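Local coordinates for putative lipoprotein YerB (Bacillus subtilis, PDB 2PSB) that is of unknown function but, as a putative membrane-attached lipoprotein, interacts with PcrA, an interaction that is not essential for viability or for repair of UV-induced lesions, at residues I54-L59 / R66-F71; H103-G108 / A118-G123. All blocks are in the same frame, centred on the assembly; numbering follows the deposited sequence.

Interaction 1 (I54-L59 / R66-F71)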
loop_
_atom_site.group_PDB
_atom_site.type_symbol
_atom_site.label_atom_id
_atom_site.label_comp_id
_atom_site.label_asym_id
_atom_site.label_seq_id
_atom_site.Cartn_x
_atom_site.Cartn_y
_atom_site.Cartn_z
ATOM N N ILE A 54 -1.547 5.777 -2.495
ATOM C CA ILE A 54 -0.333 5.051 -2.139
ATOM C C ILE A 54 -0.670 3.608 -1.850
ATOM O O ILE A 54 -1.642 3.312 -1.155
ATOM C CB ILE A 54 0.322 5.604 -0.852
ATOM C CG1 ILE A 54 0.585 7.098 -0.986
ATOM C CG2 ILE A 54 1.622 4.845 -0.560
ATOM C CD1 ILE A 54 0.793 7.775 0.351
ATOM N N VAL A 55 0.137 2.707 -2.389
ATOM C CA VAL A 55 -0.048 1.292 -2.155
ATOM C C VAL A 55 1.300 0.743 -1.707
ATOM O O VAL A 55 2.324 1.001 -2.346
ATOM C CB VAL A 55 -0.509 0.555 -3.425
ATOM C CG1 VAL A 55 -0.494 -0.963 -3.162
ATOM C CG2 VAL A 55 -1.932 1.017 -3.816
ATOM N N ILE A 56 1.303 0.003 -0.601
ATOM C CA ILE A 56 2.539 -0.569 -0.085
ATOM C C ILE A 56 2.477 -2.089 -0.067
ATOM O O ILE A 56 1.560 -2.684 0.485
ATOM C CB ILE A 56 2.857 -0.036 1.332
ATOM C CG1 ILE A 56 2.898 1.498 1.298
ATOM C CG2 ILE A 56 4.228 -0.558 1.807
ATOM C CD1 ILE A 56 1.826 2.176 2.099
ATOM N N GLU A 57 3.461 -2.712 -0.704
ATOM C CA GLU A 57 3.536 -4.160 -0.773
ATOM C C GLU A 57 4.674 -4.640 0.110
ATOM O O GLU A 57 5.752 -4.049 0.122
ATOM C CB GLU A 57 3.756 -4.601 -2.231
ATOM C CG GLU A 57 3.930 -6.106 -2.445
ATOM C CD GLU A 57 4.069 -6.475 -3.920
ATOM O OE1 GLU A 57 3.897 -7.668 -4.241
ATOM O OE2 GLU A 57 4.353 -5.580 -4.758
ATOM N N ALA A 58 4.424 -5.707 0.855
ATOM C CA ALA A 58 5.440 -6.269 1.737
ATOM C C ALA A 58 5.105 -7.722 2.017
ATOM O O ALA A 58 3.953 -8.149 1.849
ATOM C CB ALA A 58 5.522 -5.477 3.063
ATOM N N LEU A 59 6.116 -8.488 2.424
ATOM C CA LEU A 59 5.915 -9.901 2.724
ATOM C C LEU A 59 5.016 -10.025 3.929
ATOM O O LEU A 59 5.153 -9.280 4.890
ATOM C CB LEU A 59 7.247 -10.610 3.019
ATOM C CG LEU A 59 8.157 -10.923 1.822
ATOM C CD1 LEU A 59 9.493 -11.438 2.306
ATOM C CD2 LEU A 59 7.488 -11.946 0.931
ATOM N N ARG A 66 1.518 -8.754 0.645
ATOM C CA ARG A 66 0.213 -8.179 0.918
ATOM C C ARG A 66 0.320 -6.672 0.778
ATOM O O ARG A 66 1.384 -6.099 1.000
ATOM C CB ARG A 66 -0.232 -8.565 2.334
ATOM C CG ARG A 66 -1.599 -8.050 2.726
ATOM C CD ARG A 66 -2.391 -9.154 3.392
ATOM N NE ARG A 66 -1.664 -9.718 4.516
ATOM C CZ ARG A 66 -1.798 -10.973 4.941
ATOM N NH1 ARG A 66 -1.095 -11.398 5.983
ATOM N NH2 ARG A 66 -2.612 -11.809 4.316
ATOM N N PHE A 67 -0.794 -6.042 0.434
ATOM C CA PHE A 67 -0.851 -4.599 0.223
ATOM C C PHE A 67 -1.535 -3.806 1.332
ATOM O O PHE A 67 -2.376 -4.324 2.080
ATOM C CB PHE A 67 -1.648 -4.278 -1.046
ATOM C CG PHE A 67 -1.170 -4.979 -2.290
ATOM C CD1 PHE A 67 -2.057 -5.208 -3.340
ATOM C CD2 PHE A 67 0.143 -5.403 -2.419
ATOM C CE1 PHE A 67 -1.645 -5.854 -4.505
ATOM C CE2 PHE A 67 0.570 -6.053 -3.574
ATOM C CZ PHE A 67 -0.327 -6.280 -4.622
ATOM N N LEU A 68 -1.162 -2.535 1.408
ATOM C CA LEU A 68 -1.799 -1.570 2.295
ATOM C C LEU A 68 -2.104 -0.500 1.252
ATOM O O LEU A 68 -1.189 0.112 0.710
ATOM C CB LEU A 68 -0.860 -0.995 3.356
ATOM C CG LEU A 68 -1.590 0.026 4.253
ATOM C CD1 LEU A 68 -2.676 -0.688 5.099
ATOM C CD2 LEU A 68 -0.607 0.738 5.149
ATOM N N ALA A 69 -3.380 -0.339 0.924
ATOM C CA ALA A 69 -3.806 0.653 -0.054
ATOM C C ALA A 69 -4.377 1.846 0.695
ATOM O O ALA A 69 -5.399 1.743 1.383
ATOM C CB ALA A 69 -4.849 0.065 -0.998
ATOM N N ILE A 70 -3.699 2.982 0.554
ATOM C CA ILE A 70 -4.100 4.197 1.236
ATOM C C ILE A 70 -4.851 5.127 0.297
ATOM O O ILE A 70 -4.299 5.610 -0.698
ATOM C CB ILE A 70 -2.853 4.906 1.819
ATOM C CG1 ILE A 70 -2.094 3.918 2.716
ATOM C CG2 ILE A 70 -3.250 6.178 2.571
ATOM C CD1 ILE A 70 -0.933 4.537 3.455
ATOM N N PHE A 71 -6.124 5.349 0.629
ATOM C CA PHE A 71 -7.023 6.212 -0.135
ATOM C C PHE A 71 -7.231 7.529 0.600
ATOM O O PHE A 71 -7.324 7.559 1.829
ATOM C CB PHE A 71 -8.394 5.559 -0.318
ATOM C CG PHE A 71 -8.350 4.167 -0.871
ATOM C CD1 PHE A 71 -8.063 3.086 -0.043
ATOM C CD2 PHE A 71 -8.604 3.936 -2.216
ATOM C CE1 PHE A 71 -8.040 1.800 -0.547
ATOM C CE2 PHE A 71 -8.587 2.656 -2.732
ATOM C CZ PHE A 71 -8.303 1.584 -1.903
#

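Interaction 2 (H103-G108 / A118-G123)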
loop_
_atom_site.group_PDB
_atom_site.type_symbol
_atom_site.label_atom_id
_atom_site.label_comp_id
_atom_site.label_asym_id
_atom_site.label_seq_id
_atom_site.Cartn_x
_atom_site.Cartn_y
_atom_site.Cartn_z
ATOM N N HIS A 103 -8.929 -7.497 8.216
ATOM C CA HIS A 103 -9.741 -8.666 8.495
ATOM C C HIS A 103 -8.859 -9.759 9.075
ATOM O O HIS A 103 -8.214 -10.521 8.342
ATOM C CB HIS A 103 -10.426 -9.156 7.222
ATOM C CG HIS A 103 -11.604 -10.046 7.480
ATOM N ND1 HIS A 103 -12.522 -10.367 6.505
ATOM C CD2 HIS A 103 -12.028 -10.659 8.612
ATOM C CE1 HIS A 103 -13.465 -11.132 7.025
ATOM N NE2 HIS A 103 -13.188 -11.324 8.302
ATOM N N GLY A 104 -8.848 -9.829 10.402
ATOM C CA GLY A 104 -8.022 -10.797 11.091
ATOM C C GLY A 104 -6.738 -10.083 11.442
ATOM O O GLY A 104 -6.560 -8.913 11.089
ATOM N N TRP A 105 -5.836 -10.772 12.125
ATOM C CA TRP A 105 -4.571 -10.169 12.519
ATOM C C TRP A 105 -3.603 -11.157 13.157
ATOM O O TRP A 105 -3.969 -12.281 13.501
ATOM C CB TRP A 105 -4.817 -9.013 13.502
ATOM C CG TRP A 105 -5.824 -9.308 14.591
ATOM C CD1 TRP A 105 -6.129 -10.528 15.130
ATOM C CD2 TRP A 105 -6.636 -8.351 15.290
ATOM N NE1 TRP A 105 -7.082 -10.390 16.117
ATOM C CE2 TRP A 105 -7.411 -9.066 16.233
ATOM C CE3 TRP A 105 -6.789 -6.959 15.204
ATOM C CZ2 TRP A 105 -8.317 -8.434 17.091
ATOM C CZ3 TRP A 105 -7.694 -6.330 16.061
ATOM C CH2 TRP A 105 -8.448 -7.071 16.988
ATOM N N SER A 106 -2.358 -10.728 13.301
ATOM C CA SER A 106 -1.348 -11.552 13.936
ATOM C C SER A 106 -1.407 -11.183 15.418
ATOM O O SER A 106 -1.979 -10.159 15.785
ATOM C CB SER A 106 0.042 -11.239 13.373
ATOM O OG SER A 106 0.410 -9.897 13.630
ATOM N N PRO A 107 -0.832 -12.020 16.289
ATOM C CA PRO A 107 -0.846 -11.728 17.722
ATOM C C PRO A 107 -0.366 -10.310 18.032
ATOM O O PRO A 107 -1.044 -9.547 18.731
ATOM C CB PRO A 107 0.082 -12.796 18.288
ATOM C CG PRO A 107 -0.237 -13.974 17.416
ATOM C CD PRO A 107 -0.252 -13.350 16.030
ATOM N N GLY A 108 0.806 -9.968 17.502
ATOM C CA GLY A 108 1.366 -8.650 17.723
ATOM C C GLY A 108 0.399 -7.558 17.319
ATOM O O GLY A 108 0.136 -6.640 18.093
ATOM N N ALA A 118 -4.612 2.506 16.770
ATOM C CA ALA A 118 -5.298 3.198 15.687
ATOM C C ALA A 118 -6.789 2.885 15.581
ATOM O O ALA A 118 -7.248 1.836 16.037
ATOM C CB ALA A 118 -4.612 2.855 14.365
ATOM N N ASP A 119 -7.546 3.809 14.989
ATOM C CA ASP A 119 -8.973 3.590 14.790
ATOM C C ASP A 119 -9.071 2.515 13.721
ATOM O O ASP A 119 -8.712 2.760 12.567
ATOM C CB ASP A 119 -9.671 4.859 14.288
ATOM C CG ASP A 119 -9.674 5.975 15.313
ATOM O OD1 ASP A 119 -9.930 5.682 16.504
ATOM O OD2 ASP A 119 -9.431 7.141 14.923
ATOM N N TYR A 120 -9.550 1.332 14.097
ATOM C CA TYR A 120 -9.648 0.239 13.139
ATOM C C TYR A 120 -11.037 -0.323 12.889
ATOM O O TYR A 120 -12.002 -0.024 13.598
ATOM C CB TYR A 120 -8.721 -0.911 13.545
ATOM C CG TYR A 120 -9.038 -1.571 14.876
ATOM C CD1 TYR A 120 -8.732 -0.939 16.084
ATOM C CD2 TYR A 120 -9.590 -2.855 14.928
ATOM C CE1 TYR A 120 -8.960 -1.576 17.311
ATOM C CE2 TYR A 120 -9.820 -3.497 16.145
ATOM C CZ TYR A 120 -9.499 -2.855 17.333
ATOM O OH TYR A 120 -9.682 -3.499 18.540
HETATM N N MSE A 121 -11.112 -1.140 11.848
HETATM C CA MSE A 121 -12.331 -1.815 11.436
HETATM C C MSE A 121 -11.887 -3.243 11.116
HETATM O O MSE A 121 -11.159 -3.477 10.147
HETATM C CB MSE A 121 -12.907 -1.156 10.187
HETATM C CG MSE A 121 -14.248 -1.701 9.778
HETATM SE SE MSE A 121 -14.724 -1.102 8.036
HETATM C CE MSE A 121 -14.920 0.763 8.487
ATOM N N ASN A 122 -12.321 -4.185 11.945
ATOM C CA ASN A 122 -11.954 -5.584 11.791
ATOM C C ASN A 122 -13.068 -6.371 11.120
ATOM O O ASN A 122 -14.208 -6.409 11.604
ATOM C CB ASN A 122 -11.644 -6.199 13.161
ATOM C CG ASN A 122 -10.794 -7.452 13.064
ATOM O OD1 ASN A 122 -10.891 -8.215 12.101
ATOM N ND2 ASN A 122 -9.966 -7.680 14.075
ATOM N N GLY A 123 -12.725 -7.003 10.005
ATOM C CA GLY A 123 -13.696 -7.789 9.279
ATOM C C GLY A 123 -14.337 -8.794 10.207
ATOM O O GLY A 123 -15.464 -9.228 9.987
#

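Interaction 1 (I54-L59 / R66-F71)
I54, I56 and A58 pair with I70, L68 and R66 through two backbone hydrogen bonds each, six in all, with the strands antiparallel at 163°. The grip is not even. I70 N to I54 O is the short one at 2.7 Å, its N-H aimed almost straight down the carbonyl, while the return bond from I54 N to I70 O stretches to 3.3 Å. Between these pairs lie V55 with A69 and E57 with F67, the non-hydrogen-bonded positions, where CA-H groups approach the carbonyls instead; F67 CA sits 3.1 Å from I56 O.

Apolar contacts follow on both faces. On the face of I56, L68 and I70, the methyls I56 CD1 and I70 CD1 meet at 3.9 Å, and L92 of helix 87-94 packs over I56 and L68. On the other face V55 CG1 touches F67 CB at 4.1 Å, and CG2 reaches the methyl of A69.

The E57 and F67 side chains run side by side. With CG anti to the backbone N (chi1 177°) and the chain extended beyond it, E57 lays CG in the plane of the F67 ring, 3.5 Å from CE2, and the carboxylate stands nearly perpendicular to that ring. The carboxylate is buried but paired: OE2 makes a salt bridge to R210, OE1 a hydrogen bond to T65. An alanine here would probably leave R210 without its countercharge and T65 OG1 without its carboxylate partner, and would open a gap beside F67 CE2. W294 meets the F67 ring edge-to-face. Together the two strands form a buried beta hairpin in the DUF3048 N-terminal region, flanked by strands 33-37 and 293-298.

Interaction 2 (H103-G108 / A118-G123)
G104 and W105 meet N122 and Y120 in a partly buried contact, one hydrogen bond plus aromatic packing, within the beta-alpha-beta unit of strand 99-102, helix 107-114 and strand 120-122. It joins the loop after the first of these parallel strands to the C-terminal end of the second. G104 N donates to N122 OD1 at 3.1 Å, with a fairly straight N-H (168°), though the donor stands 27° from the plane of the amide carbonyl. The same OD1 accepts from L124 N as N122 caps helix 123-126, and these two N-H groups help fix which way the amide is turned. At the backbone angles of G104 a CB would jam against the carbonyl oxygen of H103, so glycine suits the position.

W105 takes the other end of that amide. Its chi1 of 44° sets CG between the backbone N and the carbonyl carbon, and N122 ND2 lies over one face of the indole, 3.3 Å from CZ3, with the amide steeply inclined to the ring. At the indole's edge, Y120 CE2 comes within 3.5 Å of CZ3; the two rings are tilted obliquely to each other. L113 of helix 107-114 touches both W105 and Y120, tying the aromatic pair to the connecting helix.

Beyond the hydrogen bond, H103 lies against the start of helix 123-126. Its ring is positioned by a hydrogen bond between ND1 and S143 OG and an edge-to-face contact with F131. A side chain at G123 would run into this imidazole. Instead G123 CA makes a CH-pi contact over one ring face, 3.6 Å from the centroid, and G123 C sits 3.4 Å from H103 NE2.

Overall arrangement
Interaction 1 closes before interaction 2 opens along the chain, and both lie in the DUF3048 N-terminal region. Their centres are about 15 Å apart and their nearest atoms about 7 Å, so they do not touch. Strands connect them: 65-71 pairs with 33-37, which pairs with 99-102, which in turn pairs with 120-122. Helix 87-94 leans on the hairpin, and its E87 makes a weak hydrogen bond to S106 beside interaction 2. The centre of interaction 1 is about 2 Å from the centre of the chain, whereas that of interaction 2 lies about 16 Å from it, in a contact only partly buried. The function is unknown, so the two are related here through the fold alone.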